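PDB 1VL5: unknown conserved protein BH2331 from Bacillus halodurans, which probably transfers a methyl group from S-adenosylmethionine, as its methyltransferase family does, to a substrate not yet known. Local coordinates for residues A[30-35]-A[244-249]; A[38-43]-A[101-106]; A[106-111]-A[135-140]; A[183-188]-A[248-253]. All blocks are in the same frame, centred on the assembly; numbering follows the deposited sequence.

Contact 1. Residues A[30-35]-A[244-249]; sequences MQIAAL and SILMKA
The last turn of helix 26-33 lies over strand 236-250, I32 and K248 coming closest with their CA atoms 7.4 Å apart. That spacing is one of side chains meeting between a helix and a sheet. Helical backbone angles end at A33, and A34 follows with positive phi, which ends the helix, and K248 supplies a donor to the carbonyl of I32. Its chain runs extended as far as CE and bends only at the last torsion (chi4 83°), which brings NZ to 2.8 Å from I32 O, tilted 17° from the carbonyl plane. The A33 carbonyl oxygen also lies near NZ, but at a poor angle, and is bonded instead by the amide of Q135, whose OE1 accepts from the same ammonium. In this Rossmann-like methyltransferase fold the contact lays an N-terminal helix on one face of the central sheet. Lysine suits the place because its methylenes pack while its tip bonds: CD lies 3.9 Å from I32 CG2. That same methyl meets L246 CD2, also at 3.9 Å, the branched ends of I32 and L246 crossing obliquely. A methionine in place of K248 would probably keep much of the apolar packing but leave I32 O and Q135 OE1 without their shared cationic donor.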
loop_
_atom_site.group_PDB
_atom_site.type_symbol
_atom_site.label_atom_id
_atom_site.label_comp_id
_atom_site.label_asym_id
_atom_site.label_seq_id
_atom_site.Cartn_x
_atom_site.Cartn_y
_atom_site.Cartn_z
HETATM N N MSE A 30 -12.097 -6.213 -1.088
HETATM C CA MSE A 30 -12.809 -7.439 -0.826
HETATM C C MSE A 30 -13.596 -7.879 -2.069
HETATM O O MSE A 30 -13.577 -9.040 -2.426
HETATM C CB MSE A 30 -13.777 -7.244 0.333
HETATM C CG MSE A 30 -13.136 -6.968 1.694
HETATM SE SE MSE A 30 -12.080 -8.508 2.208
HETATM C CE MSE A 30 -13.652 -9.705 2.397
ATOM N N GLN A 31 -14.284 -6.947 -2.717
ATOM C CA GLN A 31 -15.071 -7.243 -3.927
ATOM C C GLN A 31 -14.188 -7.814 -5.025
ATOM O O GLN A 31 -14.516 -8.835 -5.615
ATOM C CB GLN A 31 -15.749 -5.957 -4.399
ATOM C CG GLN A 31 -16.695 -6.057 -5.558
ATOM C CD GLN A 31 -17.118 -4.648 -6.073
ATOM O OE1 GLN A 31 -16.275 -3.803 -6.424
ATOM N NE2 GLN A 31 -18.439 -4.402 -6.097
ATOM N N ILE A 32 -13.082 -7.134 -5.316
ATOM C CA ILE A 32 -12.142 -7.551 -6.379
ATOM C C ILE A 32 -11.527 -8.917 -6.055
ATOM O O ILE A 32 -11.277 -9.709 -6.953
ATOM C CB ILE A 32 -11.022 -6.475 -6.603
ATOM C CG1 ILE A 32 -11.611 -5.102 -7.059
ATOM C CG2 ILE A 32 -10.009 -6.922 -7.581
ATOM C CD1 ILE A 32 -12.702 -5.229 -8.094
ATOM N N ALA A 33 -11.348 -9.204 -4.764
ATOM C CA ALA A 33 -10.749 -10.480 -4.331
ATOM C C ALA A 33 -11.529 -11.688 -4.818
ATOM O O ALA A 33 -10.969 -12.707 -5.197
ATOM C CB ALA A 33 -10.614 -10.504 -2.794
ATOM N N ALA A 34 -12.852 -11.573 -4.784
ATOM C CA ALA A 34 -13.725 -12.602 -5.302
ATOM C C ALA A 34 -13.534 -13.893 -4.478
ATOM O O ALA A 34 -13.338 -14.962 -5.004
ATOM C CB ALA A 34 -13.484 -12.838 -6.780
ATOM N N LEU A 35 -13.630 -13.756 -3.165
ATOM C CA LEU A 35 -13.274 -14.838 -2.242
ATOM C C LEU A 35 -14.181 -16.005 -2.360
ATOM O O LEU A 35 -15.385 -15.838 -2.579
ATOM C CB LEU A 35 -13.326 -14.343 -0.816
ATOM C CG LEU A 35 -12.414 -13.215 -0.423
ATOM C CD1 LEU A 35 -12.774 -12.868 1.021
ATOM C CD2 LEU A 35 -10.953 -13.630 -0.580
ATOM N N SER A 244 -3.949 6.440 -6.204
ATOM C CA SER A 244 -3.585 5.120 -5.743
ATOM C C SER A 244 -4.152 4.079 -6.669
ATOM O O SER A 244 -5.065 4.341 -7.483
ATOM C CB SER A 244 -4.161 4.868 -4.333
ATOM O OG SER A 244 -5.549 4.923 -4.400
ATOM N N ILE A 245 -3.644 2.876 -6.476
ATOM C CA ILE A 245 -4.048 1.741 -7.264
ATOM C C ILE A 245 -4.339 0.500 -6.461
ATOM O O ILE A 245 -3.861 0.324 -5.331
ATOM C CB ILE A 245 -2.961 1.393 -8.325
ATOM C CG1 ILE A 245 -1.628 1.166 -7.651
ATOM C CG2 ILE A 245 -2.854 2.579 -9.374
ATOM C CD1 ILE A 245 -0.497 0.861 -8.612
ATOM N N LEU A 246 -5.097 -0.374 -7.109
ATOM C CA LEU A 246 -5.402 -1.709 -6.648
ATOM C C LEU A 246 -5.193 -2.637 -7.837
ATOM O O LEU A 246 -5.896 -2.511 -8.863
ATOM C CB LEU A 246 -6.867 -1.752 -6.176
ATOM C CG LEU A 246 -7.598 -2.925 -5.495
ATOM C CD1 LEU A 246 -9.046 -2.543 -5.389
ATOM C CD2 LEU A 246 -7.538 -4.174 -6.245
HETATM N N MSE A 247 -4.249 -3.574 -7.670
HETATM C CA MSE A 247 -3.968 -4.609 -8.652
HETATM C C MSE A 247 -4.294 -6.031 -8.156
HETATM O O MSE A 247 -4.056 -6.358 -6.984
HETATM C CB MSE A 247 -2.519 -4.474 -9.121
HETATM C CG MSE A 247 -2.225 -3.162 -9.749
HETATM SE SE MSE A 247 -0.265 -2.926 -9.998
HETATM C CE MSE A 247 0.066 -2.653 -8.170
ATOM N N LYS A 248 -4.950 -6.803 -9.026
ATOM C CA LYS A 248 -5.213 -8.212 -8.867
ATOM C C LYS A 248 -4.388 -8.883 -9.954
ATOM O O LYS A 248 -4.670 -8.683 -11.149
ATOM C CB LYS A 248 -6.713 -8.501 -9.101
ATOM C CG LYS A 248 -7.165 -9.948 -8.886
ATOM C CD LYS A 248 -8.628 -10.136 -9.331
ATOM C CE LYS A 248 -9.120 -11.501 -9.102
ATOM N NZ LYS A 248 -9.589 -11.759 -7.711
ATOM N N ALA A 249 -3.354 -9.611 -9.545
ATOM C CA ALA A 249 -2.437 -10.290 -10.450
ATOM C C ALA A 249 -2.464 -11.797 -10.145
ATOM O O ALA A 249 -2.463 -12.192 -8.998
ATOM C CB ALA A 249 -1.018 -9.747 -10.289
#

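Contact 2. Residues A[38-43]-A[101-106]; sequences NEEVLD and DERFHI
E40 and R103 form a salt bridge in which one carboxylate oxygen takes both bonds: E40 OE2 lies 2.9 Å from R103 NE and 3.0 Å from R103 NH2. The oxygen sits in the guanidinium plane, while the two nitrogens reach it from opposite faces of the carboxylate, whose plane is turned 84° from the guanidinium. The bridge flanks the start of two parallel strands, 40-44 and 104-110, in the Rossmann-like sheet of the methyltransferase fold. A leucine in place of R103 would probably leave the E40 carboxylate without its cationic mate and freer to turn. Where the chain turns at H105, backbone and ring both bind E40. H105 N donates to E40 O, and E40 N, from a position tilted out of the ring plane, gives a nearly straight bond (177°) to H105 ND1 at 2.9 Å, a role open to histidine because a ring nitrogen can accept. Regular pairing follows, V41 opposite I106, with L42 N bonded to I106 O. Beyond the polar groups F104 fills the apolar space: R103 CG lies over one face of its ring, and V63 and V129 also touch its side chain. E39 CG packs against both H105 CB and I106 CD1, 3.8 Å from the latter. On the opposite face of the F104 ring L42 makes a CH-pi contact, its CB 3.6 Å from the ring centroid and 5° off the normal.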
loop_
_atom_site.group_PDB
_atom_site.type_symbol
_atom_site.label_atom_id
_atom_site.label_comp_id
_atom_site.label_asym_id
_atom_site.label_seq_id
_atom_site.Cartn_x
_atom_site.Cartn_y
_atom_site.Cartn_z
ATOM N N ASN A 38 -12.285 -20.724 1.085
ATOM C CA ASN A 38 -11.318 -21.759 1.457
ATOM C C ASN A 38 -9.894 -21.227 1.614
ATOM O O ASN A 38 -8.964 -21.983 1.786
ATOM C CB ASN A 38 -11.275 -22.836 0.374
ATOM C CG ASN A 38 -10.768 -22.300 -0.949
ATOM O OD1 ASN A 38 -10.977 -21.142 -1.288
ATOM N ND2 ASN A 38 -10.098 -23.145 -1.705
ATOM N N GLU A 39 -9.694 -19.934 1.488
ATOM C CA GLU A 39 -8.342 -19.440 1.242
ATOM C C GLU A 39 -7.471 -19.373 2.492
ATOM O O GLU A 39 -7.931 -19.081 3.608
ATOM C CB GLU A 39 -8.404 -18.063 0.598
ATOM C CG GLU A 39 -8.921 -18.067 -0.838
ATOM C CD GLU A 39 -10.414 -17.783 -0.930
ATOM O OE1 GLU A 39 -11.099 -17.809 0.097
ATOM O OE2 GLU A 39 -10.895 -17.502 -2.042
ATOM N N GLU A 40 -6.202 -19.640 2.296
ATOM C CA GLU A 40 -5.194 -19.216 3.213
ATOM C C GLU A 40 -4.512 -17.960 2.640
ATOM O O GLU A 40 -3.975 -17.980 1.538
ATOM C CB GLU A 40 -4.192 -20.310 3.431
ATOM C CG GLU A 40 -3.255 -19.979 4.597
ATOM C CD GLU A 40 -2.682 -21.220 5.202
ATOM O OE1 GLU A 40 -3.456 -22.219 5.303
ATOM O OE2 GLU A 40 -1.482 -21.178 5.549
ATOM N N VAL A 41 -4.564 -16.885 3.428
ATOM C CA VAL A 41 -4.190 -15.547 3.030
ATOM C C VAL A 41 -2.966 -15.103 3.819
ATOM O O VAL A 41 -2.930 -15.276 5.019
ATOM C CB VAL A 41 -5.320 -14.591 3.311
ATOM C CG1 VAL A 41 -4.952 -13.119 2.886
ATOM C CG2 VAL A 41 -6.594 -15.038 2.637
ATOM N N LEU A 42 -1.964 -14.529 3.129
ATOM C CA LEU A 42 -0.874 -13.856 3.768
ATOM C C LEU A 42 -1.019 -12.340 3.584
ATOM O O LEU A 42 -0.999 -11.820 2.443
ATOM C CB LEU A 42 0.447 -14.335 3.140
ATOM C CG LEU A 42 1.730 -13.623 3.513
ATOM C CD1 LEU A 42 1.995 -13.965 4.916
ATOM C CD2 LEU A 42 2.921 -13.983 2.598
ATOM N N ASP A 43 -1.157 -11.628 4.703
ATOM C CA ASP A 43 -1.255 -10.162 4.719
ATOM C C ASP A 43 0.110 -9.570 5.021
ATOM O O ASP A 43 0.571 -9.615 6.155
ATOM C CB ASP A 43 -2.318 -9.716 5.736
ATOM C CG ASP A 43 -2.579 -8.192 5.716
ATOM O OD1 ASP A 43 -2.347 -7.505 4.661
ATOM O OD2 ASP A 43 -3.015 -7.678 6.775
ATOM N N ASP A 101 7.233 -22.576 -0.485
ATOM C CA ASP A 101 6.706 -22.359 -1.802
ATOM C C ASP A 101 5.268 -22.828 -1.823
ATOM O O ASP A 101 4.942 -23.823 -1.187
ATOM C CB ASP A 101 7.454 -23.199 -2.825
ATOM C CG ASP A 101 8.875 -22.735 -3.099
ATOM O OD1 ASP A 101 9.446 -21.922 -2.370
ATOM O OD2 ASP A 101 9.432 -23.241 -4.083
ATOM N N GLU A 102 4.424 -22.137 -2.580
ATOM C CA GLU A 102 3.056 -22.615 -2.888
ATOM C C GLU A 102 2.271 -22.887 -1.659
ATOM O O GLU A 102 1.551 -23.879 -1.591
ATOM C CB GLU A 102 3.100 -23.877 -3.762
ATOM C CG GLU A 102 3.582 -23.545 -5.157
ATOM C CD GLU A 102 3.715 -24.753 -6.056
ATOM O OE1 GLU A 102 3.068 -25.783 -5.789
ATOM O OE2 GLU A 102 4.463 -24.652 -7.034
ATOM N N ARG A 103 2.336 -21.968 -0.699
ATOM C CA ARG A 103 1.534 -22.120 0.522
ATOM C C ARG A 103 0.170 -21.365 0.504
ATOM O O ARG A 103 -0.854 -21.886 0.974
ATOM C CB ARG A 103 2.334 -21.637 1.685
ATOM C CG ARG A 103 1.521 -21.532 2.887
ATOM C CD ARG A 103 2.304 -21.618 4.096
ATOM N NE ARG A 103 1.385 -21.398 5.209
ATOM C CZ ARG A 103 1.784 -21.123 6.431
ATOM N NH1 ARG A 103 3.069 -21.135 6.704
ATOM N NH2 ARG A 103 0.895 -20.895 7.388
ATOM N N PHE A 104 0.144 -20.156 -0.073
ATOM C CA PHE A 104 -1.023 -19.288 0.038
ATOM C C PHE A 104 -1.904 -19.251 -1.185
ATOM O O PHE A 104 -1.415 -19.255 -2.306
ATOM C CB PHE A 104 -0.530 -17.859 0.423
ATOM C CG PHE A 104 0.185 -17.827 1.746
ATOM C CD1 PHE A 104 -0.547 -17.937 2.936
ATOM C CD2 PHE A 104 1.568 -17.855 1.825
ATOM C CE1 PHE A 104 0.095 -17.956 4.152
ATOM C CE2 PHE A 104 2.230 -17.889 3.071
ATOM C CZ PHE A 104 1.454 -17.949 4.241
ATOM N N HIS A 105 -3.236 -19.143 -0.994
ATOM C CA HIS A 105 -4.113 -18.805 -2.115
ATOM C C HIS A 105 -4.064 -17.325 -2.478
ATOM O O HIS A 105 -4.212 -16.960 -3.653
ATOM C CB HIS A 105 -5.535 -19.210 -1.809
ATOM C CG HIS A 105 -5.667 -20.657 -1.442
ATOM N ND1 HIS A 105 -5.481 -21.112 -0.154
ATOM C CD2 HIS A 105 -5.963 -21.744 -2.189
ATOM C CE1 HIS A 105 -5.700 -22.416 -0.120
ATOM N NE2 HIS A 105 -5.985 -22.827 -1.343
ATOM N N ILE A 106 -3.857 -16.471 -1.458
ATOM C CA ILE A 106 -3.866 -15.026 -1.625
ATOM C C ILE A 106 -2.711 -14.394 -0.883
ATOM O O ILE A 106 -2.420 -14.767 0.214
ATOM C CB ILE A 106 -5.226 -14.396 -1.135
ATOM C CG1 ILE A 106 -6.405 -14.973 -1.912
ATOM C CG2 ILE A 106 -5.174 -12.867 -1.292
ATOM C CD1 ILE A 106 -7.772 -14.531 -1.413
#

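Contact 3. Residues A[106-111]-A[135-140]; sequences IVTCRI and QLLLVD
V107 straddles Q135 and L137 across two parallel strands: its N donates to Q135 O and its O accepts from L137 N at 2.9 Å. The pattern continues through C109 N to L137 O and V139 N to C109 O, then ends with I111 N to V139 O at 2.8 Å, where the donor stands 45° above the carbonyl plane as I111 leaves the strand. Several of the amides and carbonyls that point away are taken by the flanking strands: T108 pairs with L42 and V44, and L136 with A249. Strands 104-110 and 134-142 thus lie inside the sheet of this Rossmann-like fold, joined by helix 119-129 in a beta-alpha-beta crossover, and apolar residues suit both faces. I106 CG2 meets L137 CD1 at 3.8 Å on one face, and C109 CB meets L138 CD1 at 3.9 Å on the other. The polar side chains have partners too. T108 OG1 bonds to D43 OD1, R110 NH2 to S24 O, and D140 OD1 to H114 ND1. Q135 places its CG between the backbone N and the carbonyl carbon (chi1 55°), with CG 3.8 Å from I106 CG1. Its amide is satisfied at both ends, OE1 by K248 NZ and NE2 by A33 O.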
loop_
_atom_site.group_PDB
_atom_site.type_symbol
_atom_site.label_atom_id
_atom_site.label_comp_id
_atom_site.label_asym_id
_atom_site.label_seq_id
_atom_site.Cartn_x
_atom_site.Cartn_y
_atom_site.Cartn_z
ATOM N N ILE A 106 -3.857 -16.471 -1.458
ATOM C CA ILE A 106 -3.866 -15.026 -1.625
ATOM C C ILE A 106 -2.711 -14.394 -0.883
ATOM O O ILE A 106 -2.420 -14.767 0.214
ATOM C CB ILE A 106 -5.226 -14.396 -1.135
ATOM C CG1 ILE A 106 -6.405 -14.973 -1.912
ATOM C CG2 ILE A 106 -5.174 -12.867 -1.292
ATOM C CD1 ILE A 106 -7.772 -14.531 -1.413
ATOM N N VAL A 107 -2.034 -13.441 -1.516
ATOM C CA VAL A 107 -1.141 -12.553 -0.801
ATOM C C VAL A 107 -1.743 -11.179 -0.940
ATOM O O VAL A 107 -2.037 -10.748 -2.055
ATOM C CB VAL A 107 0.306 -12.573 -1.357
ATOM C CG1 VAL A 107 1.175 -11.573 -0.628
ATOM C CG2 VAL A 107 0.916 -13.922 -1.218
ATOM N N THR A 108 -1.927 -10.499 0.181
ATOM C CA THR A 108 -2.342 -9.110 0.186
ATOM C C THR A 108 -1.263 -8.183 0.712
ATOM O O THR A 108 -0.455 -8.554 1.583
ATOM C CB THR A 108 -3.630 -8.859 1.040
ATOM O OG1 THR A 108 -3.559 -9.489 2.342
ATOM C CG2 THR A 108 -4.805 -9.344 0.345
ATOM N N CYS A 109 -1.256 -6.961 0.203
ATOM C CA CYS A 109 -0.320 -5.947 0.655
ATOM C C CYS A 109 -0.891 -4.556 0.344
ATOM O O CYS A 109 -1.037 -4.200 -0.813
ATOM C CB CYS A 109 1.022 -6.089 -0.056
ATOM S SG CYS A 109 2.278 -5.044 0.662
ATOM N N ARG A 110 -1.250 -3.818 1.392
ATOM C CA ARG A 110 -1.983 -2.589 1.262
ATOM C C ARG A 110 -1.243 -1.418 1.943
ATOM O O ARG A 110 -0.862 -1.510 3.107
ATOM C CB ARG A 110 -3.378 -2.774 1.828
ATOM C CG ARG A 110 -4.263 -1.493 1.796
ATOM C CD ARG A 110 -5.698 -1.798 2.006
ATOM N NE ARG A 110 -6.551 -0.682 1.602
ATOM C CZ ARG A 110 -6.742 0.427 2.309
ATOM N NH1 ARG A 110 -6.138 0.625 3.475
ATOM N NH2 ARG A 110 -7.535 1.363 1.816
ATOM N N ILE A 111 -1.054 -0.337 1.181
ATOM C CA ILE A 111 -0.436 0.932 1.621
ATOM C C ILE A 111 0.893 0.743 2.356
ATOM O O ILE A 111 1.151 1.389 3.366
ATOM C CB ILE A 111 -1.429 1.860 2.436
ATOM C CG1 ILE A 111 -1.890 1.180 3.719
ATOM C CG2 ILE A 111 -2.670 2.242 1.608
ATOM C CD1 ILE A 111 -2.305 2.144 4.778
ATOM N N GLN A 135 -3.577 -15.562 -6.112
ATOM C CA GLN A 135 -3.570 -14.172 -6.544
ATOM C C GLN A 135 -2.841 -13.234 -5.578
ATOM O O GLN A 135 -2.839 -13.441 -4.385
ATOM C CB GLN A 135 -5.002 -13.673 -6.768
ATOM C CG GLN A 135 -5.911 -13.861 -5.514
ATOM C CD GLN A 135 -7.286 -13.201 -5.643
ATOM O OE1 GLN A 135 -7.409 -12.083 -6.144
ATOM N NE2 GLN A 135 -8.323 -13.877 -5.150
ATOM N N LEU A 136 -2.233 -12.196 -6.144
ATOM C CA LEU A 136 -1.680 -11.087 -5.386
ATOM C C LEU A 136 -2.650 -9.926 -5.526
ATOM O O LEU A 136 -3.010 -9.559 -6.619
ATOM C CB LEU A 136 -0.315 -10.679 -5.943
ATOM C CG LEU A 136 0.250 -9.367 -5.414
ATOM C CD1 LEU A 136 0.582 -9.395 -3.950
ATOM C CD2 LEU A 136 1.508 -9.020 -6.278
ATOM N N LEU A 137 -3.005 -9.336 -4.390
ATOM C CA LEU A 137 -3.807 -8.147 -4.310
ATOM C C LEU A 137 -2.940 -7.060 -3.696
ATOM O O LEU A 137 -2.652 -7.084 -2.509
ATOM C CB LEU A 137 -5.055 -8.456 -3.455
ATOM C CG LEU A 137 -6.062 -9.416 -4.137
ATOM C CD1 LEU A 137 -6.954 -10.111 -3.117
ATOM C CD2 LEU A 137 -6.936 -8.751 -5.175
ATOM N N LEU A 138 -2.570 -6.062 -4.498
ATOM C CA LEU A 138 -1.647 -5.025 -4.081
ATOM C C LEU A 138 -2.261 -3.661 -4.230
ATOM O O LEU A 138 -2.786 -3.331 -5.297
ATOM C CB LEU A 138 -0.392 -5.129 -4.933
ATOM C CG LEU A 138 0.784 -4.152 -4.802
ATOM C CD1 LEU A 138 1.387 -4.164 -3.435
ATOM C CD2 LEU A 138 1.841 -4.523 -5.828
ATOM N N VAL A 139 -2.209 -2.879 -3.143
ATOM C CA VAL A 139 -2.809 -1.559 -3.052
ATOM C C VAL A 139 -1.727 -0.611 -2.542
ATOM O O VAL A 139 -1.021 -0.927 -1.571
ATOM C CB VAL A 139 -4.025 -1.504 -2.093
ATOM C CG1 VAL A 139 -4.445 -0.043 -1.853
ATOM C CG2 VAL A 139 -5.195 -2.253 -2.656
ATOM N N ASP A 140 -1.535 0.494 -3.259
ATOM C CA ASP A 140 -0.583 1.492 -2.870
ATOM C C ASP A 140 -0.845 2.787 -3.601
ATOM O O ASP A 140 -1.514 2.832 -4.622
ATOM C CB ASP A 140 0.857 1.014 -3.177
ATOM C CG ASP A 140 1.897 1.560 -2.168
ATOM O OD1 ASP A 140 1.501 2.104 -1.119
ATOM O OD2 ASP A 140 3.099 1.466 -2.473
#

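Contact 4. Residues A[183-188]-A[248-253]; sequences ELEELH and KARKPT
A classic beta bulge interrupts the antiparallel pairing of strands 183-195 and 236-250: E185 and E186 together face K248, and K248 O accepts from both amides, E185 N at 2.8 Å and E186 N at 3.2 Å. K248 N returns a bond to E186 O. Before the bulge E183 and R250 form a hydrogen-bonded pair, with R250 N 2.7 Å from E183 O. At the bulge E185 turns toward the other strand, where R250 grips its carboxylate side-on, NE to OE2 at 3.0 Å and NH2 to OE1 at 3.1 Å. Arginine fits this role because NE and a terminal nitrogen can serve both oxygens at once. Bends at chi2 (71°) and chi3 (56°) set its CD and NE so that NE meets OE2, and the guanidinium plane stands 52° from the carboxylate; NH1 is bonded to G133 O. E185 OE1 also lies 3.4 Å from K248 CE, so the aliphatic part of the lysine runs past the acid. E186 uses OE1 to accept from H188 NE2 at 2.7 Å, a histidine-carboxylate pair within one strand. On the L184 and A249 face lies helix 170-180, through L174 and L177, whereas E186 and H188 touch I32 of helix 26-33 on the other face.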
loop_
_atom_site.group_PDB
_atom_site.type_symbol
_atom_site.label_atom_id
_atom_site.label_comp_id
_atom_site.label_asym_id
_atom_site.label_seq_id
_atom_site.Cartn_x
_atom_site.Cartn_y
_atom_site.Cartn_z
ATOM N N GLU A 183 0.514 -12.616 -13.971
ATOM C CA GLU A 183 -0.331 -12.074 -15.049
ATOM C C GLU A 183 -1.404 -11.194 -14.432
ATOM O O GLU A 183 -2.262 -11.652 -13.724
ATOM C CB GLU A 183 -0.945 -13.178 -15.888
ATOM C CG GLU A 183 0.080 -13.924 -16.744
ATOM C CD GLU A 183 -0.489 -15.074 -17.537
ATOM O OE1 GLU A 183 -1.581 -15.595 -17.234
ATOM O OE2 GLU A 183 0.183 -15.488 -18.474
ATOM N N LEU A 184 -1.268 -9.905 -14.649
ATOM C CA LEU A 184 -2.223 -8.931 -14.229
ATOM C C LEU A 184 -3.592 -9.290 -14.796
ATOM O O LEU A 184 -3.722 -9.691 -15.939
ATOM C CB LEU A 184 -1.815 -7.542 -14.703
ATOM C CG LEU A 184 -2.734 -6.418 -14.210
ATOM C CD1 LEU A 184 -2.644 -6.202 -12.682
ATOM C CD2 LEU A 184 -2.434 -5.139 -14.919
ATOM N N GLU A 185 -4.591 -9.218 -13.945
ATOM C CA GLU A 185 -5.986 -9.373 -14.351
ATOM C C GLU A 185 -6.692 -8.030 -14.336
ATOM O O GLU A 185 -7.391 -7.743 -15.262
ATOM C CB GLU A 185 -6.692 -10.376 -13.432
ATOM C CG GLU A 185 -6.189 -11.797 -13.669
ATOM C CD GLU A 185 -6.925 -12.878 -12.960
ATOM O OE1 GLU A 185 -7.739 -12.584 -12.055
ATOM O OE2 GLU A 185 -6.665 -14.052 -13.356
ATOM N N GLU A 186 -6.517 -7.226 -13.276
ATOM C CA GLU A 186 -7.230 -5.983 -13.093
ATOM C C GLU A 186 -6.357 -4.963 -12.399
ATOM O O GLU A 186 -5.654 -5.279 -11.436
ATOM C CB GLU A 186 -8.505 -6.144 -12.222
ATOM C CG GLU A 186 -9.458 -7.189 -12.706
ATOM C CD GLU A 186 -10.696 -7.293 -11.816
ATOM O OE1 GLU A 186 -11.234 -6.216 -11.476
ATOM O OE2 GLU A 186 -11.120 -8.444 -11.517
ATOM N N LEU A 187 -6.430 -3.744 -12.907
ATOM C CA LEU A 187 -5.792 -2.542 -12.337
ATOM C C LEU A 187 -6.891 -1.473 -12.197
ATOM O O LEU A 187 -7.532 -1.126 -13.165
ATOM C CB LEU A 187 -4.606 -2.093 -13.230
ATOM C CG LEU A 187 -4.141 -0.630 -13.038
ATOM C CD1 LEU A 187 -3.652 -0.401 -11.673
ATOM C CD2 LEU A 187 -3.037 -0.191 -14.037
ATOM N N HIS A 188 -7.173 -1.034 -10.968
ATOM C CA HIS A 188 -8.169 0.007 -10.677
ATOM C C HIS A 188 -7.411 1.195 -10.094
ATOM O O HIS A 188 -6.516 1.008 -9.252
ATOM C CB HIS A 188 -9.192 -0.528 -9.657
ATOM C CG HIS A 188 -9.965 -1.708 -10.164
ATOM N ND1 HIS A 188 -11.230 -1.586 -10.699
ATOM C CD2 HIS A 188 -9.644 -3.028 -10.251
ATOM C CE1 HIS A 188 -11.658 -2.782 -11.078
ATOM N NE2 HIS A 188 -10.723 -3.676 -10.800
ATOM N N LYS A 248 -4.950 -6.803 -9.026
ATOM C CA LYS A 248 -5.213 -8.212 -8.867
ATOM C C LYS A 248 -4.388 -8.883 -9.954
ATOM O O LYS A 248 -4.670 -8.683 -11.149
ATOM C CB LYS A 248 -6.713 -8.501 -9.101
ATOM C CG LYS A 248 -7.165 -9.948 -8.886
ATOM C CD LYS A 248 -8.628 -10.136 -9.331
ATOM C CE LYS A 248 -9.120 -11.501 -9.102
ATOM N NZ LYS A 248 -9.589 -11.759 -7.711
ATOM N N ALA A 249 -3.354 -9.611 -9.545
ATOM C CA ALA A 249 -2.437 -10.290 -10.450
ATOM C C ALA A 249 -2.464 -11.797 -10.145
ATOM O O ALA A 249 -2.463 -12.192 -8.998
ATOM C CB ALA A 249 -1.018 -9.747 -10.289
ATOM N N ARG A 250 -2.544 -12.630 -11.180
ATOM C CA ARG A 250 -2.596 -14.084 -11.053
ATOM C C ARG A 250 -1.238 -14.744 -11.202
ATOM O O ARG A 250 -0.461 -14.406 -12.101
ATOM C CB ARG A 250 -3.550 -14.603 -12.120
ATOM C CG ARG A 250 -3.937 -16.057 -12.058
ATOM C CD ARG A 250 -4.857 -16.363 -10.885
ATOM N NE ARG A 250 -6.060 -15.560 -10.858
ATOM C CZ ARG A 250 -6.902 -15.543 -9.839
ATOM N NH1 ARG A 250 -6.678 -16.320 -8.788
ATOM N NH2 ARG A 250 -8.004 -14.798 -9.883
ATOM N N LYS A 251 -0.922 -15.658 -10.282
ATOM C CA LYS A 251 0.115 -16.671 -10.525
ATOM C C LYS A 251 -0.532 -17.797 -11.378
ATOM O O LYS A 251 -1.500 -18.425 -10.966
ATOM C CB LYS A 251 0.664 -17.267 -9.252
ATOM C CG LYS A 251 1.601 -18.436 -9.414
ATOM C CD LYS A 251 2.385 -18.679 -8.110
ATOM C CE LYS A 251 3.551 -19.710 -8.279
ATOM N NZ LYS A 251 4.123 -20.098 -6.952
ATOM N N PRO A 252 -0.043 -17.982 -12.590
ATOM C CA PRO A 252 -0.711 -18.895 -13.524
ATOM C C PRO A 252 -0.859 -20.347 -13.070
ATOM O O PRO A 252 -0.053 -20.861 -12.316
ATOM C CB PRO A 252 0.160 -18.764 -14.792
ATOM C CG PRO A 252 0.719 -17.410 -14.687
ATOM C CD PRO A 252 1.066 -17.260 -13.242
ATOM N N THR A 253 -1.955 -20.982 -13.472
ATOM C CA THR A 253 -2.188 -22.411 -13.190
ATOM C C THR A 253 -1.294 -23.243 -14.102
ATOM O O THR A 253 -0.826 -22.695 -15.104
ATOM C CB THR A 253 -3.636 -22.770 -13.460
ATOM O OG1 THR A 253 -3.975 -22.308 -14.771
ATOM C CG2 THR A 253 -4.568 -22.111 -12.456
#

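Overall arrangement
All four contacts reach the same sheet, contact 1 by laying helix 26-33 on it. Contacts 2 and 3 both use strand 104-110 and have I106 in common, their centres about 12 Å apart; contacts 1 and 4 both use strand 236-250 and share K248 and A249, with centres about 9 Å apart. Strand 134-142 joins these pairs: Q135 N meets H105 O at 2.9 Å, and L136 N meets A249 O at 2.9 Å. K248 NZ to Q135 OE1, at 2.7 Å, ties contact 3 to contacts 1 and 4. No ligand takes part in these contacts, but a glycine-rich pattern with G47 and G49, consistent with a cofactor loop, follows strand 40-44, and the side chains of V41 and T108 lie near it without touching.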